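Local coordinates for protein racemase, putative (Roseobacter denitrificans, PDB 3TCS) that binds magnesium and is a putative racemase of the mandelate racemase/muconate lactonizing enzyme family that may have hydro-lyase activity, at residues B[86-91]-B[102-107]; B[110-115]-B[286-291]; B[149-154]-B[193-198]. All blocks are in the same frame, centred on the assembly; numbering follows the deposited sequence.

Interaction 1: B[86-91]-B[102-107]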
loop_
_atom_site.group_PDB
_atom_site.type_symbol
_atom_site.label_atom_id
_atom_site.label_comp_id
_atom_site.label_asym_id
_atom_site.label_seq_id
_atom_site.Cartn_x
_atom_site.Cartn_y
_atom_site.Cartn_z
ATOM N N ASP B 86 -12.050 9.471 -4.183
ATOM C CA ASP B 86 -11.481 8.826 -5.362
ATOM C C ASP B 86 -10.442 9.752 -5.974
ATOM O O ASP B 86 -9.405 9.302 -6.458
ATOM C CB ASP B 86 -12.558 8.510 -6.407
ATOM C CG ASP B 86 -13.453 7.351 -6.001
ATOM O OD1 ASP B 86 -13.015 6.500 -5.196
ATOM O OD2 ASP B 86 -14.594 7.282 -6.507
ATOM N N ILE B 87 -10.729 11.051 -5.958
ATOM C CA ILE B 87 -9.800 12.035 -6.497
ATOM C C ILE B 87 -8.493 11.965 -5.718
ATOM O O ILE B 87 -7.414 12.046 -6.303
ATOM C CB ILE B 87 -10.374 13.467 -6.405
ATOM C CG1 ILE B 87 -11.447 13.656 -7.481
ATOM C CG2 ILE B 87 -9.256 14.500 -6.572
ATOM C CD1 ILE B 87 -12.164 14.991 -7.418
ATOM N N VAL B 88 -8.584 11.807 -4.401
ATOM C CA VAL B 88 -7.375 11.719 -3.588
ATOM C C VAL B 88 -6.524 10.524 -4.020
ATOM O O VAL B 88 -5.317 10.664 -4.221
ATOM C CB VAL B 88 -7.698 11.581 -2.078
ATOM C CG1 VAL B 88 -6.419 11.313 -1.298
ATOM C CG2 VAL B 88 -8.368 12.860 -1.561
ATOM N N THR B 89 -7.148 9.357 -4.178
ATOM C CA THR B 89 -6.403 8.165 -4.584
ATOM C C THR B 89 -5.869 8.255 -6.012
ATOM O O THR B 89 -4.837 7.668 -6.333
ATOM C CB THR B 89 -7.251 6.875 -4.451
ATOM O OG1 THR B 89 -8.389 6.945 -5.317
ATOM C CG2 THR B 89 -7.716 6.696 -3.015
ATOM N N GLU B 90 -6.569 8.984 -6.872
ATOM C CA GLU B 90 -6.113 9.136 -8.248
ATOM C C GLU B 90 -4.958 10.129 -8.317
ATOM O O GLU B 90 -3.985 9.909 -9.038
ATOM C CB GLU B 90 -7.277 9.572 -9.133
ATOM C CG GLU B 90 -8.217 8.419 -9.441
ATOM C CD GLU B 90 -9.568 8.870 -9.955
ATOM O OE1 GLU B 90 -9.612 9.822 -10.761
ATOM O OE2 GLU B 90 -10.586 8.259 -9.562
ATOM N N ARG B 91 -5.050 11.213 -7.554
ATOM C CA ARG B 91 -3.976 12.205 -7.535
ATOM C C ARG B 91 -2.725 11.597 -6.901
ATOM O O ARG B 91 -1.597 11.987 -7.214
ATOM C CB ARG B 91 -4.396 13.432 -6.731
ATOM C CG ARG B 91 -5.508 14.241 -7.358
ATOM C CD ARG B 91 -5.022 15.034 -8.566
ATOM N NE ARG B 91 -6.103 15.846 -9.111
ATOM C CZ ARG B 91 -7.094 15.371 -9.859
ATOM N NH1 ARG B 91 -7.140 14.078 -10.170
ATOM N NH2 ARG B 91 -8.059 16.186 -10.269
ATOM N N ARG B 102 -5.208 5.023 5.529
ATOM C CA ARG B 102 -5.264 5.248 6.974
ATOM C C ARG B 102 -5.489 6.732 7.244
ATOM O O ARG B 102 -6.190 7.104 8.188
ATOM C CB ARG B 102 -3.950 4.829 7.637
ATOM C CG ARG B 102 -3.709 3.334 7.706
ATOM C CD ARG B 102 -2.301 3.044 8.221
ATOM N NE ARG B 102 -2.051 1.609 8.321
ATOM C CZ ARG B 102 -1.947 0.939 9.465
ATOM N NH1 ARG B 102 -2.068 1.571 10.631
ATOM N NH2 ARG B 102 -1.730 -0.368 9.441
ATOM N N ALA B 103 -4.881 7.570 6.408
ATOM C CA ALA B 103 -4.987 9.024 6.543
ATOM C C ALA B 103 -6.354 9.509 6.069
ATOM O O ALA B 103 -7.011 10.309 6.741
ATOM C CB ALA B 103 -3.876 9.707 5.736
ATOM N N MET B 104 -6.775 9.026 4.904
ATOM C CA MET B 104 -8.073 9.393 4.352
ATOM C C MET B 104 -9.185 9.058 5.341
ATOM O O MET B 104 -10.165 9.798 5.461
ATOM C CB MET B 104 -8.336 8.632 3.052
ATOM C CG MET B 104 -7.440 9.024 1.889
ATOM S SD MET B 104 -7.573 7.834 0.527
ATOM C CE MET B 104 -9.337 7.813 0.255
ATOM N N ALA B 105 -9.034 7.933 6.037
ATOM C CA ALA B 105 -10.043 7.492 6.996
ATOM C C ALA B 105 -10.308 8.540 8.073
ATOM O O ALA B 105 -11.434 8.681 8.550
ATOM C CB ALA B 105 -9.613 6.174 7.640
ATOM N N GLY B 106 -9.263 9.263 8.455
ATOM C CA GLY B 106 -9.405 10.281 9.481
ATOM C C GLY B 106 -10.244 11.458 9.021
ATOM O O GLY B 106 -11.049 11.998 9.784
ATOM N N VAL B 107 -10.058 11.872 7.772
ATOM C CA VAL B 107 -10.838 12.994 7.265
ATOM C C VAL B 107 -12.276 12.536 7.034
ATOM O O VAL B 107 -13.225 13.258 7.341
ATOM C CB VAL B 107 -10.250 13.546 5.951
ATOM C CG1 VAL B 107 -11.085 14.735 5.475
ATOM C CG2 VAL B 107 -8.801 13.974 6.170
#
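Met104 reaches from helix 98-119 to Val88 and Thr89 on helix 81-91. From its CB, directed at the other helix, the chain runs out to CG, which lies 4.1 Å from Val88 CG1. SD comes next, 3.7 Å from Thr89 CG2 and also touching Val88 CG1. A bend at the last torsion (chi3 54°) keeps the methyl CE near the same branch, 3.8 Å from Thr89 CG2. Met104 and Val88 run antiparallel alongside one another, whereas Met104 and Thr89 meet nearly at right angles. The two helices follow one another in the family's N-terminal domain, whose helices accompany an antiparallel sheet; segments 86-91 and 102-107 bury 121 Å² between them, mainly by apolar side-chain packing. Thr89 divides its branches: CG2 serves the methionine, while OG1 donates to Asp86 O one turn back (2.8 Å), tilted from the carbonyl plane, an oxygen that also accepts from Glu90 N. An alanine here would probably cost SD and CE of Met104 their methyl neighbour, opening a gap beside the sulfur, and take one donor from Asp86 O. Beyond the contact, Asp86 pairs with Arg292, and Glu90 with Arg176 of the second subunit.

Interaction 2: B[110-115]-B[286-291]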
loop_
_atom_site.group_PDB
_atom_site.type_symbol
_atom_site.label_atom_id
_atom_site.label_comp_id
_atom_site.label_asym_id
_atom_site.label_seq_id
_atom_site.Cartn_x
_atom_site.Cartn_y
_atom_site.Cartn_z
ATOM N N ALA B 110 -14.225 12.211 10.299
ATOM C CA ALA B 110 -14.481 13.529 10.893
ATOM C C ALA B 110 -15.647 14.190 10.152
ATOM O O ALA B 110 -16.463 14.903 10.745
ATOM C CB ALA B 110 -13.228 14.409 10.797
ATOM N N ILE B 111 -15.722 13.946 8.849
ATOM C CA ILE B 111 -16.791 14.503 8.036
ATOM C C ILE B 111 -18.126 13.876 8.437
ATOM O O ILE B 111 -19.137 14.566 8.500
ATOM C CB ILE B 111 -16.498 14.289 6.526
ATOM C CG1 ILE B 111 -15.354 15.216 6.106
ATOM C CG2 ILE B 111 -17.746 14.537 5.691
ATOM C CD1 ILE B 111 -14.894 15.036 4.670
ATOM N N TRP B 112 -18.143 12.578 8.732
ATOM C CA TRP B 112 -19.404 11.963 9.141
ATOM C C TRP B 112 -19.869 12.507 10.490
ATOM O O TRP B 112 -21.063 12.698 10.708
ATOM C CB TRP B 112 -19.282 10.435 9.178
ATOM C CG TRP B 112 -19.307 9.848 7.798
ATOM C CD1 TRP B 112 -18.235 9.445 7.054
ATOM C CD2 TRP B 112 -20.463 9.664 6.971
ATOM N NE1 TRP B 112 -18.654 9.022 5.811
ATOM C CE2 TRP B 112 -20.016 9.143 5.736
ATOM C CE3 TRP B 112 -21.836 9.886 7.155
ATOM C CZ2 TRP B 112 -20.895 8.840 4.687
ATOM C CZ3 TRP B 112 -22.710 9.587 6.109
ATOM C CH2 TRP B 112 -22.233 9.068 4.892
ATOM N N ASP B 113 -18.926 12.767 11.391
ATOM C CA ASP B 113 -19.259 13.329 12.695
ATOM C C ASP B 113 -19.864 14.717 12.472
ATOM O O ASP B 113 -20.857 15.090 13.105
ATOM C CB ASP B 113 -17.996 13.449 13.546
ATOM C CG ASP B 113 -18.285 13.941 14.949
ATOM O OD1 ASP B 113 -19.102 13.299 15.635
ATOM O OD2 ASP B 113 -17.695 14.962 15.365
ATOM N N LEU B 114 -19.255 15.480 11.568
ATOM C CA LEU B 114 -19.731 16.825 11.256
ATOM C C LEU B 114 -21.164 16.776 10.735
ATOM O O LEU B 114 -22.002 17.576 11.137
ATOM C CB LEU B 114 -18.823 17.484 10.209
ATOM C CG LEU B 114 -19.284 18.807 9.579
ATOM C CD1 LEU B 114 -19.475 19.864 10.646
ATOM C CD2 LEU B 114 -18.251 19.270 8.571
ATOM N N ARG B 115 -21.440 15.832 9.844
ATOM C CA ARG B 115 -22.777 15.688 9.275
ATOM C C ARG B 115 -23.792 15.338 10.353
ATOM O O ARG B 115 -24.880 15.911 10.403
ATOM C CB ARG B 115 -22.776 14.609 8.189
ATOM C CG ARG B 115 -22.071 15.021 6.897
ATOM C CD ARG B 115 -21.860 13.825 5.966
ATOM N NE ARG B 115 -21.385 14.233 4.642
ATOM C CZ ARG B 115 -21.086 13.390 3.659
ATOM N NH1 ARG B 115 -21.205 12.081 3.844
ATOM N NH2 ARG B 115 -20.682 13.852 2.481
ATOM N N GLY B 286 -12.013 4.671 5.501
ATOM C CA GLY B 286 -13.162 5.401 5.996
ATOM C C GLY B 286 -14.508 4.748 5.775
ATOM O O GLY B 286 -14.605 3.662 5.196
ATOM N N ILE B 287 -15.548 5.429 6.248
ATOM C CA ILE B 287 -16.924 4.959 6.130
ATOM C C ILE B 287 -17.374 4.814 4.674
ATOM O O ILE B 287 -17.889 3.770 4.279
ATOM C CB ILE B 287 -17.888 5.926 6.854
ATOM C CG1 ILE B 287 -17.635 5.876 8.366
ATOM C CG2 ILE B 287 -19.336 5.575 6.531
ATOM C CD1 ILE B 287 -17.955 4.538 9.006
ATOM N N CYS B 288 -17.186 5.861 3.878
ATOM C CA CYS B 288 -17.602 5.813 2.480
ATOM C C CYS B 288 -17.025 4.610 1.747
ATOM O O CYS B 288 -17.746 3.874 1.076
ATOM C CB CYS B 288 -17.195 7.096 1.756
ATOM S SG CYS B 288 -18.111 8.539 2.300
ATOM N N ARG B 289 -15.722 4.401 1.879
ATOM C CA ARG B 289 -15.090 3.281 1.204
ATOM C C ARG B 289 -15.530 1.947 1.800
ATOM O O ARG B 289 -15.680 0.963 1.079
ATOM C CB ARG B 289 -13.568 3.458 1.234
ATOM C CG ARG B 289 -13.096 4.589 0.293
ATOM C CD ARG B 289 -11.646 4.966 0.537
ATOM N NE ARG B 289 -10.782 3.794 0.514
ATOM C CZ ARG B 289 -10.263 3.253 -0.584
ATOM N NH1 ARG B 289 -10.504 3.780 -1.781
ATOM N NH2 ARG B 289 -9.511 2.166 -0.479
ATOM N N THR B 290 -15.762 1.908 3.109
ATOM C CA THR B 290 -16.224 0.668 3.726
ATOM C C THR B 290 -17.625 0.335 3.195
ATOM O O THR B 290 -17.945 -0.831 2.956
ATOM C CB THR B 290 -16.266 0.781 5.266
ATOM O OG1 THR B 290 -14.938 1.009 5.760
ATOM C CG2 THR B 290 -16.810 -0.504 5.877
ATOM N N LEU B 291 -18.453 1.359 3.002
ATOM C CA LEU B 291 -19.804 1.151 2.481
ATOM C C LEU B 291 -19.771 0.549 1.070
ATOM O O LEU B 291 -20.699 -0.153 0.664
ATOM C CB LEU B 291 -20.586 2.466 2.476
ATOM C CG LEU B 291 -20.961 2.995 3.867
ATOM C CD1 LEU B 291 -21.679 4.334 3.740
ATOM C CD2 LEU B 291 -21.845 1.978 4.575
#
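Trp112 against Ile287 and Cys288 is a buried indole-aliphatic contact, joining helix 98-119 of the N-terminal domain to the start of helix 287-300 in the C-terminal barrel domain. Ile287 sits over one face of the indole: CG2 makes a CH-pi contact 3.9 Å from the centroid of the Trp112 five-membered ring, 24° off the normal, and CB comes within 3.4 Å of Trp112 NE1. With CG2 anti to the backbone N, the other branch, CG1, leans over Trp112 CD1. Cys288 stands at the edge instead, its SG 3.6 Å from Trp112 NE1 and 3.7 Å from Trp112 CZ2, near the ring plane, a sulfur-aromatic contact. On the opposite face Arg115 NH1 lies 3.3 Å above the plane, toward the rim, so each face of the indole has a neighbour. Gly286 takes the N-cap position with phi 119°, and its O receives both N and OG1 of Thr290 from opposite faces of its plane. Asp108 accepts from the backbone N of Ile287 and of Cys288, fastening this helix start, and its OD1 also takes a weak hydrogen bond from Trp112 NE1. Such an interface between capping domain and barrel is typical of the enolase superfamily.

Interaction 3: B[149-154]-B[193-198]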
loop_
_atom_site.group_PDB
_atom_site.type_symbol
_atom_site.label_atom_id
_atom_site.label_comp_id
_atom_site.label_asym_id
_atom_site.label_seq_id
_atom_site.Cartn_x
_atom_site.Cartn_y
_atom_site.Cartn_z
ATOM N N ASP B 149 -5.179 -19.976 31.161
ATOM C CA ASP B 149 -5.385 -18.610 31.623
ATOM C C ASP B 149 -6.338 -17.848 30.718
ATOM O O ASP B 149 -7.074 -16.976 31.177
ATOM C CB ASP B 149 -4.050 -17.868 31.724
ATOM C CG ASP B 149 -3.208 -18.352 32.888
ATOM O OD1 ASP B 149 -3.787 -18.975 33.800
ATOM O OD2 ASP B 149 -1.983 -18.103 32.897
ATOM N N GLU B 150 -6.321 -18.178 29.431
ATOM C CA GLU B 150 -7.203 -17.528 28.466
ATOM C C GLU B 150 -8.655 -17.868 28.795
ATOM O O GLU B 150 -9.510 -16.987 28.873
ATOM C CB GLU B 150 -6.880 -17.999 27.042
ATOM C CG GLU B 150 -7.791 -17.401 25.971
ATOM C CD GLU B 150 -7.382 -15.998 25.550
ATOM O OE1 GLU B 150 -6.765 -15.858 24.473
ATOM O OE2 GLU B 150 -7.673 -15.035 26.289
ATOM N N ALA B 151 -8.931 -19.153 28.986
ATOM C CA ALA B 151 -10.282 -19.591 29.312
ATOM C C ALA B 151 -10.737 -18.971 30.626
ATOM O O ALA B 151 -11.880 -18.549 30.758
ATOM C CB ALA B 151 -10.329 -21.119 29.410
ATOM N N GLU B 152 -9.830 -18.908 31.593
ATOM C CA GLU B 152 -10.147 -18.359 32.903
ATOM C C GLU B 152 -10.578 -16.898 32.836
ATOM O O GLU B 152 -11.611 -16.526 33.392
ATOM C CB GLU B 152 -8.941 -18.521 33.840
ATOM C CG GLU B 152 -9.166 -18.023 35.261
ATOM C CD GLU B 152 -8.046 -18.433 36.214
ATOM O OE1 GLU B 152 -6.860 -18.193 35.892
ATOM O OE2 GLU B 152 -8.356 -18.993 37.290
ATOM N N ARG B 153 -9.807 -16.063 32.147
ATOM C CA ARG B 153 -10.176 -14.657 32.067
ATOM C C ARG B 153 -11.436 -14.433 31.232
ATOM O O ARG B 153 -12.231 -13.542 31.525
ATOM C CB ARG B 153 -9.014 -13.809 31.522
ATOM C CG ARG B 153 -8.654 -14.025 30.059
ATOM C CD ARG B 153 -7.731 -12.898 29.577
ATOM N NE ARG B 153 -7.393 -13.015 28.161
ATOM C CZ ARG B 153 -6.720 -12.097 27.470
ATOM N NH1 ARG B 153 -6.308 -10.981 28.058
ATOM N NH2 ARG B 153 -6.458 -12.298 26.185
ATOM N N LEU B 154 -11.634 -15.243 30.197
ATOM C CA LEU B 154 -12.821 -15.083 29.360
ATOM C C LEU B 154 -14.075 -15.579 30.080
ATOM O O LEU B 154 -15.164 -15.022 29.911
ATOM C CB LEU B 154 -12.627 -15.818 28.033
ATOM C CG LEU B 154 -11.531 -15.207 27.148
ATOM C CD1 LEU B 154 -11.480 -15.932 25.804
ATOM C CD2 LEU B 154 -11.824 -13.724 26.932
ATOM N N ARG B 193 -14.212 -24.618 24.661
ATOM C CA ARG B 193 -15.546 -25.205 24.691
ATOM C C ARG B 193 -15.867 -25.772 26.073
ATOM O O ARG B 193 -16.976 -25.602 26.588
ATOM C CB ARG B 193 -15.685 -26.307 23.640
ATOM C CG ARG B 193 -17.043 -27.003 23.697
ATOM C CD ARG B 193 -18.180 -25.988 23.590
ATOM N NE ARG B 193 -18.287 -25.467 22.233
ATOM C CZ ARG B 193 -18.960 -24.376 21.885
ATOM N NH1 ARG B 193 -19.602 -23.651 22.796
ATOM N NH2 ARG B 193 -18.993 -24.014 20.609
ATOM N N ARG B 194 -14.894 -26.447 26.676
ATOM C CA ARG B 194 -15.092 -27.026 27.998
ATOM C C ARG B 194 -15.356 -25.961 29.050
ATOM O O ARG B 194 -16.322 -26.045 29.805
ATOM C CB ARG B 194 -13.861 -27.829 28.428
ATOM C CG ARG B 194 -13.964 -28.362 29.848
ATOM C CD ARG B 194 -12.697 -29.075 30.307
ATOM N NE ARG B 194 -11.533 -28.195 30.371
ATOM C CZ ARG B 194 -10.483 -28.283 29.560
ATOM N NH1 ARG B 194 -10.449 -29.208 28.614
ATOM N NH2 ARG B 194 -9.456 -27.454 29.703
ATOM N N GLU B 195 -14.489 -24.956 29.086
ATOM C CA GLU B 195 -14.589 -23.900 30.083
ATOM C C GLU B 195 -15.688 -22.865 29.891
ATOM O O GLU B 195 -16.282 -22.423 30.873
ATOM C CB GLU B 195 -13.239 -23.193 30.217
ATOM C CG GLU B 195 -12.103 -24.093 30.700
ATOM C CD GLU B 195 -12.410 -24.759 32.030
ATOM O OE1 GLU B 195 -12.905 -24.067 32.946
ATOM O OE2 GLU B 195 -12.148 -25.973 32.162
ATOM N N LEU B 196 -15.954 -22.466 28.651
ATOM C CA LEU B 196 -16.987 -21.462 28.393
ATOM C C LEU B 196 -18.396 -22.037 28.238
ATOM O O LEU B 196 -19.386 -21.299 28.277
ATOM C CB LEU B 196 -16.617 -20.627 27.162
ATOM C CG LEU B 196 -15.579 -19.512 27.362
ATOM C CD1 LEU B 196 -16.127 -18.480 28.344
ATOM C CD2 LEU B 196 -14.276 -20.083 27.879
ATOM N N GLY B 197 -18.491 -23.351 28.051
ATOM C CA GLY B 197 -19.792 -23.981 27.931
ATOM C C GLY B 197 -20.343 -24.121 26.528
ATOM O O GLY B 197 -19.801 -23.566 25.574
ATOM N N ASP B 198 -21.446 -24.856 26.413
ATOM C CA ASP B 198 -22.086 -25.098 25.123
ATOM C C ASP B 198 -22.996 -23.978 24.637
ATOM O O ASP B 198 -23.390 -23.965 23.472
ATOM C CB ASP B 198 -22.934 -26.367 25.177
ATOM C CG ASP B 198 -22.178 -27.553 25.711
ATOM O OD1 ASP B 198 -21.026 -27.765 25.286
ATOM O OD2 ASP B 198 -22.750 -28.277 26.549
#
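Ala151 and Glu195 are the nearest pair of segments 149-154 and 193-198, their CA atoms 6.1 Å apart. The small Ala151 permits this: its CB lies 3.7 Å from both Glu195 CB and Glu195 CG, so the glutamate contributes its aliphatic stem. Leu196 completes the tight, buried part with Ala151 and Leu154. It does not start out toward the partner, but its two branches turn in to lie against the backbone of that helix, CD1 3.9 Å from Leu154 O and CD2 4.0 Å from Ala151 O; side chain to side chain, Leu196 CD1 is 4.4 Å from Leu154 CB. Inward, Leu154 and Leu196 both touch Phe166 of strand 165-169. The solvent side belongs to the carboxylate of Glu195. A bend at chi2 (-57°) swings it aside from Ala151, and its OE2 receives Arg194 NE through the anti lone pair at 2.9 Å, nearly in the guanidinium plane. After Leu196 the chain leaves the helix: Gly197, with positive phi, is the first residue to depart from helical angles. Neighbouring helices packed on parallel strands in this way are the outer layer of a TIM barrel.

Overall arrangement
Interactions 1 and 2 share helix 98-119 and adjoin each other, their centres about 12 Å apart: Ala105 packs on Gly286, and Met104 CE lies 3.7 Å from Arg289 CD. Interaction 1 joins two helices inside the N-terminal domain, whereas interaction 2 carries the same long helix onto the barrel domain. Interaction 3 stands on the other side of the chain's centre, about 42 Å and about 37 Å from the centres of interactions 1 and 2, and is nested in the chain loop that interaction 2 closes. All three are largely buried, but interaction 3 has a charged rim. Their chemistry ranges from methionine-aliphatic packing, through an indole with CH-pi and sulfur contacts, to alanine on a glutamate stem with leucine beside it, between barrel helices.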